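PDB 4U60: structural protein VP1 from Trichodysplasia spinulosa-associated polyomavirus, which forms the outer coat of the virus as jelly-roll pentamers and binds sialylated glycans such as the GM1 oligosaccharide. Local coordinates for residues C[48-53]-C[59-64]; C[151-156]-C[187-192]. All coordinates share one frame; numbering follows the deposited sequence.

Interaction 1: C[48-53]-C[59-64]; sequences KVTVAN and KPTSGE. With SIA (N-acetyl-alpha-neuraminic acid), chain G.
Glu64 reaches across to Thr50 and holds the two arms of this surface loop together. Its carboxylate grips Thr50 twice. Glu64 OE2 accepts from the backbone N of Thr50 at 2.9 Å, nearly straight at 172°. Glu64 OE1 takes the Thr50 hydroxyl OG1 at 2.7 Å with its syn lone pair. The same Glu64 OE1 receives Thr61 N and, at 2.6 Å, Thr61 OG1, both on the anti side and tilted out of the carboxylate plane. CG of Glu64 lies between its own backbone N and carbonyl carbon (chi1 75°). The extended chain crosses the Thr50 side chain at about a right angle, bringing the carboxylate to its N and OG1. Val49 CG1 lies against OE2, and His109 of the second subunit packs on Glu64.

The other side is looser. The methyls of Thr50 and Thr61 meet tip to tip, CG2 to CG2 at 3.9 Å. A water bridges Lys48 O and Thr61 OG1. Beyond it, Lys48 is exposed and its side chain leads away from 59-64.

The sialic acid bridges the arms, bonded to Thr50 and Val51 on one and Lys59 on the other. Its N5 donates to Thr50 OG1 at 2.8 Å, almost in line. Its O4 donates to Lys59 O at 2.6 Å, while Lys59 N donates to O10 and Val51 N to O9.

Thr50 OG1 gives its proton to Glu64 and accepts from the sugar amide. Glu64 is thus a second-shell residue that orients a first-shell hydroxyl, and three donors on OE1 would be expected to favour the charged carboxylate.

Interaction 2: C[151-156]-C[187-192]; sequences TDYSAN and PVECWC
Tyr153 hydrogen-bonds to Glu189 through its phenol OH. Tyr153 OH donates to Glu189 OE2 at 2.6 Å, using the anti lone pair of that oxygen. The two side chains come from opposite directions, and the ring and carboxylate planes stand 63° apart. Glu189 OE2 lies at the ring edge, near its plane, and is only 3.2 Å from Tyr153 CE1.

Two more side chains touch this pair. Cys190 SG approaches the Tyr153 ring obliquely, 4.8 Å from its centroid and 42° off the normal, in a sulfur-aromatic contact. Cys190 CB also lies 3.6 Å from Tyr153 OH. Thr151 sets its methyl CG2 over one face of the ring, offset toward the rim. Thr151 CG2 also reaches Glu189 OE2 at 3.8 Å.

The next shell holds these groups in place. Thr151 OG1 is bonded to the carbonyl O of Asn148, and with CG2 anti to the backbone N the methyl is turned to the ring of Tyr153. Tyr153 starts a type I turn that closes with Asn156 N on Tyr153 O. Overlapping its start, Asp152 OD1 accepts from Ser154 N at 2.9 Å, an Asx turn, and also from Ser154 OG. Glu189 projects from a short bend that follows Pro187. Its other oxygen, OE1, is bonded to His109 NE2 of the second subunit, so the buried carboxylate has a partner at each oxygen. The histidine contact would probably help to stabilise its negative charge.

Further out, Trp191 packs edge-to-face with Phe144 and Phe186, and its NE1 bonds to Val160 O. The bend leads straight into strand 191-193. This is an edge strand, within this chain, of a small three-stranded antiparallel sheet. The loop bearing Tyr153 runs from the central strand, 141-144, to strand 177-179.

How the interactions relate
Following the chain from the N terminus, interaction 1 comes first. It closes a short loop, with five residues between its segments, in the connection from strand 12-29 to strand 69-74. Interaction 2 opens later, beyond strand 141-144, and spans 30 residues that include strand 177-179. The two neither nest nor cross. The centres of interaction 1 and interaction 2 are about 11 Å apart. Pro60 packs on Asp152 and Ala155, and the Lys59 side chain lies along Asp152 and Ser154. The glycan-binding loop thus rests on the loop 151-156, which interaction 2 ties to the bend just before strand 191-193. Both contacts also touch His109 of the second subunit.

Interaction 1: C[48-53]-C[59-64]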
ATOM      1  N   LYS C  48      26.598  19.186  -2.559  1.00 18.80           N
ATOM      2  CA  LYS C  48      25.513  19.873  -1.840  1.00 18.90           C
ATOM      3  C   LYS C  48      24.513  20.522  -2.788  1.00 17.33           C
ATOM      4  O   LYS C  48      24.889  21.246  -3.723  1.00 17.52           O
ATOM      5  CB  LYS C  48      26.070  20.924  -0.879  1.00 22.29           C
ATOM      6  CG  LYS C  48      26.775  20.315   0.316  1.00 24.93           C
ATOM      7  CD  LYS C  48      27.490  21.343   1.161  1.00 28.73           C
ATOM      8  CE  LYS C  48      28.439  20.662   2.141  1.00 31.43           C
ATOM      9  NZ  LYS C  48      29.228  21.636   2.902  1.00 35.50           N
ATOM     10  N   VAL C  49      23.232  20.297  -2.525  1.00 15.54           N
ATOM     11  CA  VAL C  49      22.173  20.939  -3.275  1.00 14.61           C
ATOM     12  C   VAL C  49      22.128  22.438  -2.979  1.00 15.57           C
ATOM     13  O   VAL C  49      22.286  22.870  -1.832  1.00 16.76           O
ATOM     14  CB  VAL C  49      20.815  20.264  -2.940  1.00 13.63           C
ATOM     15  CG1 VAL C  49      19.658  21.030  -3.540  1.00 13.30           C
ATOM     16  CG2 VAL C  49      20.816  18.822  -3.431  1.00 12.62           C
ATOM     17  N   THR C  50      21.963  23.231  -4.048  1.00 15.28           N
ATOM     18  CA  THR C  50      21.777  24.672  -3.913  1.00 16.47           C
ATOM     19  C   THR C  50      20.442  25.012  -4.541  1.00 15.38           C
ATOM     20  O   THR C  50      19.846  24.185  -5.254  1.00 14.30           O
ATOM     21  CB  THR C  50      22.924  25.506  -4.558  1.00 18.03           C
ATOM     22  OG1 THR C  50      22.847  25.395  -5.990  1.00 17.29           O
ATOM     23  CG2 THR C  50      24.289  25.042  -4.070  1.00 19.52           C
ATOM     24  N   VAL C  51      19.954  26.215  -4.261  1.00 16.49           N
ATOM     25  CA  VAL C  51      18.601  26.607  -4.662  1.00 15.78           C
ATOM     26  C   VAL C  51      18.627  27.955  -5.358  1.00 16.72           C
ATOM     27  O   VAL C  51      19.213  28.944  -4.861  1.00 18.38           O
ATOM     28  CB  VAL C  51      17.676  26.618  -3.423  1.00 16.31           C
ATOM     29  CG1 VAL C  51      16.305  27.176  -3.759  1.00 16.21           C
ATOM     30  CG2 VAL C  51      17.592  25.215  -2.850  1.00 15.69           C
ATOM     31  N   ALA C  52      18.007  27.980  -6.533  1.00 16.07           N
ATOM     32  CA  ALA C  52      17.967  29.205  -7.334  1.00 17.16           C
ATOM     33  C   ALA C  52      17.284  30.346  -6.616  1.00 18.70           C
ATOM     34  O   ALA C  52      16.269  30.146  -5.955  1.00 18.29           O
ATOM     35  CB  ALA C  52      17.240  28.950  -8.641  1.00 16.21           C
ATOM     36  N   ASN C  53      17.842  31.547  -6.764  1.00 20.78           N
ATOM     37  CA  ASN C  53      17.214  32.770  -6.259  1.00 22.76           C
ATOM     38  C   ASN C  53      15.958  33.132  -7.042  1.00 21.90           C
ATOM     39  O   ASN C  53      15.047  33.755  -6.503  1.00 22.52           O
ATOM     40  CB  ASN C  53      18.197  33.941  -6.312  1.00 25.86           C
ATOM     41  CG  ASN C  53      19.257  33.874  -5.218  1.00 28.31           C
ATOM     42  OD1 ASN C  53      19.045  33.294  -4.145  1.00 29.75           O
ATOM     43  ND2 ASN C  53      20.405  34.508  -5.469  1.00 30.87           N
ATOM     44  N   LYS C  59      20.881  27.895 -11.954  1.00 17.45           N
ATOM     45  CA  LYS C  59      22.128  27.374 -12.489  1.00 17.50           C
ATOM     46  C   LYS C  59      22.711  26.393 -11.476  1.00 16.68           C
ATOM     47  O   LYS C  59      23.441  26.787 -10.566  1.00 17.02           O
ATOM     48  CB  LYS C  59      23.088  28.523 -12.752  1.00 18.46           C
ATOM     49  CG  LYS C  59      24.351  28.106 -13.467  1.00 18.71           C
ATOM     50  CD  LYS C  59      25.196  29.319 -13.775  1.00 19.91           C
ATOM     51  CE  LYS C  59      26.514  28.891 -14.408  1.00 20.44           C
ATOM     52  NZ  LYS C  59      27.334  30.047 -14.839  1.00 21.96           N
ATOM     53  N   PRO C  60      22.367  25.115 -11.619  1.00 16.22           N
ATOM     54  CA  PRO C  60      22.908  24.160 -10.652  1.00 15.65           C
ATOM     55  C   PRO C  60      24.416  24.128 -10.643  1.00 16.02           C
ATOM     56  O   PRO C  60      25.060  24.295 -11.685  1.00 16.73           O
ATOM     57  CB  PRO C  60      22.326  22.804 -11.108  1.00 15.17           C
ATOM     58  CG  PRO C  60      21.789  23.043 -12.484  1.00 15.58           C
ATOM     59  CD  PRO C  60      21.434  24.479 -12.572  1.00 16.33           C
ATOM     60  N   THR C  61      24.994  23.955  -9.457  1.00 15.83           N
ATOM     61  CA  THR C  61      26.431  23.850  -9.351  1.00 16.37           C
ATOM     62  C   THR C  61      26.890  22.545  -9.995  1.00 16.31           C
ATOM     63  O   THR C  61      26.112  21.579 -10.169  1.00 15.77           O
ATOM     64  CB  THR C  61      26.884  23.889  -7.885  1.00 16.36           C
ATOM     65  OG1 THR C  61      26.268  22.824  -7.154  1.00 15.62           O
ATOM     66  CG2 THR C  61      26.505  25.230  -7.246  1.00 16.90           C
ATOM     67  N   SER C  62      28.169  22.517 -10.345  1.00 17.42           N
ATOM     68  CA  SER C  62      28.749  21.316 -10.904  1.00 17.74           C
ATOM     69  C   SER C  62      28.698  20.189  -9.887  1.00 17.15           C
ATOM     70  O   SER C  62      29.154  20.342  -8.748  1.00 17.67           O
ATOM     71  CB  SER C  62      30.195  21.545 -11.325  1.00 19.15           C
ATOM     72  OG  SER C  62      30.670  20.403 -12.020  1.00 19.68           O
ATOM     73  N   GLY C  63      28.111  19.074 -10.298  1.00 16.17           N
ATOM     74  CA  GLY C  63      28.056  17.889  -9.455  1.00 15.71           C
ATOM     75  C   GLY C  63      26.870  17.766  -8.535  1.00 15.04           C
ATOM     76  O   GLY C  63      26.810  16.811  -7.770  1.00 14.53           O
ATOM     77  N   GLU C  64      25.921  18.701  -8.557  1.00 15.12           N
ATOM     78  CA  GLU C  64      24.766  18.569  -7.677  1.00 14.10           C
ATOM     79  C   GLU C  64      23.572  17.873  -8.320  1.00 14.15           C
ATOM     80  O   GLU C  64      22.532  17.760  -7.682  1.00 14.28           O
ATOM     81  CB  GLU C  64      24.326  19.916  -7.088  1.00 14.11           C
ATOM     82  CG  GLU C  64      23.578  20.875  -8.008  1.00 13.99           C
ATOM     83  CD  GLU C  64      22.982  22.017  -7.215  1.00 13.89           C
ATOM     84  OE1 GLU C  64      23.640  23.094  -7.146  1.00 14.27           O
ATOM     85  OE2 GLU C  64      21.895  21.810  -6.624  1.00 13.01           O
TER
HETATM   86  C1  SIA G   2      26.633  28.925  -5.516  1.00 25.56           C
HETATM   87  C2  SIA G   2      25.849  30.049  -6.182  1.00 24.33           C
HETATM   88  C3  SIA G   2      25.732  29.790  -7.688  1.00 23.62           C
HETATM   89  C4  SIA G   2      24.696  28.727  -8.079  1.00 22.32           C
HETATM   90  C5  SIA G   2      23.383  28.906  -7.330  1.00 21.00           C
HETATM   91  C6  SIA G   2      23.656  29.072  -5.834  1.00 21.80           C
HETATM   92  C7  SIA G   2      22.413  29.292  -4.971  1.00 22.25           C
HETATM   93  C8  SIA G   2      22.769  29.593  -3.507  1.00 22.39           C
HETATM   94  C9  SIA G   2      21.634  29.294  -2.512  1.00 23.74           C
HETATM   95  C10 SIA G   2      21.458  27.766  -8.375  1.00 19.24           C
HETATM   96  C11 SIA G   2      20.610  26.513  -8.442  1.00 17.75           C
HETATM   97  N5  SIA G   2      22.480  27.759  -7.514  1.00 19.51           N
HETATM   98  O1A SIA G   2      27.607  28.408  -6.125  1.00 28.73           O
HETATM   99  O1B SIA G   2      26.330  28.531  -4.361  1.00 25.92           O
HETATM  100  O4  SIA G   2      24.516  28.862  -9.513  1.00 23.36           O
HETATM  101  O6  SIA G   2      24.541  30.198  -5.631  1.00 21.73           O
HETATM  102  O7  SIA G   2      21.613  30.336  -5.508  1.00 23.24           O
HETATM  103  O8  SIA G   2      23.893  28.814  -3.122  1.00 22.70           O
HETATM  104  O9  SIA G   2      21.515  27.872  -2.272  1.00 21.18           O
HETATM  105  O10 SIA G   2      21.232  28.711  -9.110  1.00 18.14           O
HETATM  106  O   HOH W   1      27.218  22.252  -4.637  1.00 16.19           O

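Interaction 2: C[151-156]-C[187-192]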
ATOM      1  N   THR C 151      16.573  26.491 -17.023  1.00 12.68           N
ATOM      2  CA  THR C 151      17.714  25.924 -16.292  1.00 12.90           C
ATOM      3  C   THR C 151      19.000  26.024 -17.120  1.00 13.31           C
ATOM      4  O   THR C 151      19.020  25.625 -18.284  1.00 13.30           O
ATOM      5  CB  THR C 151      17.488  24.459 -15.906  1.00 12.56           C
ATOM      6  OG1 THR C 151      16.179  24.301 -15.342  1.00 12.71           O
ATOM      7  CG2 THR C 151      18.526  24.013 -14.886  1.00 12.78           C
ATOM      8  N   ASP C 152      20.046  26.539 -16.478  1.00 14.11           N
ATOM      9  CA  ASP C 152      21.336  26.817 -17.103  1.00 14.60           C
ATOM     10  C   ASP C 152      22.315  25.764 -16.591  1.00 14.47           C
ATOM     11  O   ASP C 152      22.660  25.757 -15.414  1.00 14.66           O
ATOM     12  CB  ASP C 152      21.761  28.226 -16.681  1.00 15.81           C
ATOM     13  CG  ASP C 152      23.159  28.617 -17.141  1.00 17.12           C
ATOM     14  OD1 ASP C 152      23.879  27.833 -17.784  1.00 16.77           O
ATOM     15  OD2 ASP C 152      23.546  29.748 -16.785  1.00 18.38           O
ATOM     16  N   TYR C 153      22.730  24.870 -17.481  1.00 14.28           N
ATOM     17  CA  TYR C 153      23.625  23.757 -17.153  1.00 14.32           C
ATOM     18  C   TYR C 153      25.100  24.070 -17.402  1.00 15.16           C
ATOM     19  O   TYR C 153      25.959  23.166 -17.325  1.00 15.49           O
ATOM     20  CB  TYR C 153      23.212  22.512 -17.961  1.00 13.99           C
ATOM     21  CG  TYR C 153      21.829  22.027 -17.597  1.00 13.23           C
ATOM     22  CD1 TYR C 153      21.602  21.344 -16.406  1.00 13.09           C
ATOM     23  CD2 TYR C 153      20.739  22.267 -18.420  1.00 12.89           C
ATOM     24  CE1 TYR C 153      20.332  20.911 -16.054  1.00 12.59           C
ATOM     25  CE2 TYR C 153      19.464  21.822 -18.088  1.00 12.77           C
ATOM     26  CZ  TYR C 153      19.256  21.152 -16.888  1.00 12.41           C
ATOM     27  OH  TYR C 153      17.987  20.720 -16.536  1.00 12.23           O
ATOM     28  N   SER C 154      25.427  25.339 -17.648  1.00 15.65           N
ATOM     29  CA  SER C 154      26.794  25.691 -18.058  1.00 16.42           C
ATOM     30  C   SER C 154      27.877  25.623 -16.968  1.00 17.09           C
ATOM     31  O   SER C 154      29.061  25.802 -17.287  1.00 18.12           O
ATOM     32  CB  SER C 154      26.809  27.059 -18.731  1.00 16.86           C
ATOM     33  OG  SER C 154      26.543  28.091 -17.815  1.00 17.07           O
ATOM     34  N   ALA C 155      27.512  25.375 -15.710  1.00 17.23           N
ATOM     35  CA  ALA C 155      28.542  25.129 -14.699  1.00 18.04           C
ATOM     36  C   ALA C 155      29.258  23.785 -14.943  1.00 18.26           C
ATOM     37  O   ALA C 155      30.324  23.536 -14.383  1.00 18.74           O
ATOM     38  CB  ALA C 155      27.938  25.177 -13.302  1.00 18.01           C
ATOM     39  N   ASN C 156      28.663  22.913 -15.757  1.00 17.84           N
ATOM     40  CA  ASN C 156      29.243  21.601 -16.042  1.00 18.19           C
ATOM     41  C   ASN C 156      29.069  21.264 -17.512  1.00 18.82           C
ATOM     42  O   ASN C 156      28.030  20.751 -17.917  1.00 18.36           O
ATOM     43  CB  ASN C 156      28.644  20.494 -15.147  1.00 17.92           C
ATOM     44  CG  ASN C 156      29.318  19.144 -15.356  1.00 18.05           C
ATOM     45  OD1 ASN C 156      30.251  19.015 -16.171  1.00 19.36           O
ATOM     46  ND2 ASN C 156      28.861  18.134 -14.626  1.00 17.93           N
ATOM     47  N   PRO C 187      21.237  14.426 -17.477  1.00 11.74           N
ATOM     48  CA  PRO C 187      20.521  14.633 -16.206  1.00 11.75           C
ATOM     49  C   PRO C 187      19.147  14.012 -16.189  1.00 11.60           C
ATOM     50  O   PRO C 187      18.371  14.120 -17.150  1.00 11.49           O
ATOM     51  CB  PRO C 187      20.408  16.154 -16.109  1.00 11.87           C
ATOM     52  CG  PRO C 187      21.570  16.666 -16.899  1.00 12.35           C
ATOM     53  CD  PRO C 187      21.654  15.707 -18.068  1.00 12.22           C
ATOM     54  N   VAL C 188      18.815  13.388 -15.068  1.00 11.12           N
ATOM     55  CA  VAL C 188      17.477  12.778 -14.995  0.50 10.64           C
ATOM     56  C   VAL C 188      16.401  13.844 -14.885  1.00 10.41           C
ATOM     57  O   VAL C 188      15.277  13.620 -15.362  1.00 10.61           O
ATOM     58  CB  VAL C 188      17.302  11.673 -13.930  0.50 10.23           C
ATOM     59  CG1 VAL C 188      18.380  10.605 -14.093  0.50 10.52           C
ATOM     60  CG2 VAL C 188      17.226  12.242 -12.505  0.50 10.16           C
ATOM     61  N   GLU C 189      16.740  15.024 -14.364  1.00 10.28           N
ATOM     62  CA  GLU C 189      15.744  16.084 -14.209  1.00  9.99           C
ATOM     63  C   GLU C 189      15.196  16.603 -15.531  1.00  9.83           C
ATOM     64  O   GLU C 189      14.154  17.231 -15.537  1.00 10.26           O
ATOM     65  CB  GLU C 189      16.309  17.278 -13.434  1.00 10.51           C
ATOM     66  CG  GLU C 189      17.359  18.084 -14.162  1.00 11.11           C
ATOM     67  CD  GLU C 189      17.805  19.296 -13.376  1.00 11.75           C
ATOM     68  OE1 GLU C 189      18.010  19.163 -12.161  1.00 12.34           O
ATOM     69  OE2 GLU C 189      17.946  20.382 -13.961  1.00 12.15           O
ATOM     70  N   CYS C 190      15.900  16.376 -16.641  1.00 10.20           N
ATOM     71  CA  CYS C 190      15.445  16.930 -17.928  1.00 10.61           C
ATOM     72  C   CYS C 190      15.330  15.930 -19.055  1.00 10.51           C
ATOM     73  O   CYS C 190      14.878  16.300 -20.138  1.00 10.63           O
ATOM     74  CB  CYS C 190      16.298  18.128 -18.329  1.00 11.55           C
ATOM     75  SG  CYS C 190      18.036  17.763 -18.612  1.00 12.52           S
ATOM     76  N   TRP C 191      15.714  14.681 -18.811  1.00 10.16           N
ATOM     77  CA  TRP C 191      15.586  13.632 -19.821  1.00 10.00           C
ATOM     78  C   TRP C 191      14.817  12.459 -19.250  1.00  9.94           C
ATOM     79  O   TRP C 191      15.152  11.969 -18.174  1.00 10.11           O
ATOM     80  CB  TRP C 191      16.943  13.091 -20.275  1.00 10.29           C
ATOM     81  CG  TRP C 191      17.841  14.076 -20.989  1.00 10.48           C
ATOM     82  CD1 TRP C 191      19.025  14.592 -20.527  1.00 10.84           C
ATOM     83  CD2 TRP C 191      17.661  14.619 -22.315  1.00 10.74           C
ATOM     84  NE1 TRP C 191      19.568  15.445 -21.457  1.00 11.28           N
ATOM     85  CE2 TRP C 191      18.766  15.456 -22.575  1.00 11.10           C
ATOM     86  CE3 TRP C 191      16.679  14.473 -23.296  1.00 10.60           C
ATOM     87  CZ2 TRP C 191      18.910  16.148 -23.778  1.00 11.52           C
ATOM     88  CZ3 TRP C 191      16.807  15.151 -24.483  1.00 11.19           C
ATOM     89  CH2 TRP C 191      17.927  15.983 -24.719  1.00 11.48           C
ATOM     90  N   CYS C 192      13.853  11.967 -20.026  1.00  9.95           N
ATOM     91  CA  CYS C 192      13.057  10.809 -19.642  1.00 10.03           C
ATOM     92  C   CYS C 192      12.957   9.852 -20.850  1.00 10.23           C
ATOM     93  O   CYS C 192      13.311  10.209 -21.982  1.00 10.63           O
ATOM     94  CB  CYS C 192      11.653  11.268 -19.220  1.00 10.35           C
ATOM     95  SG  CYS C 192      10.695  12.145 -20.483  1.00 11.38           S
TER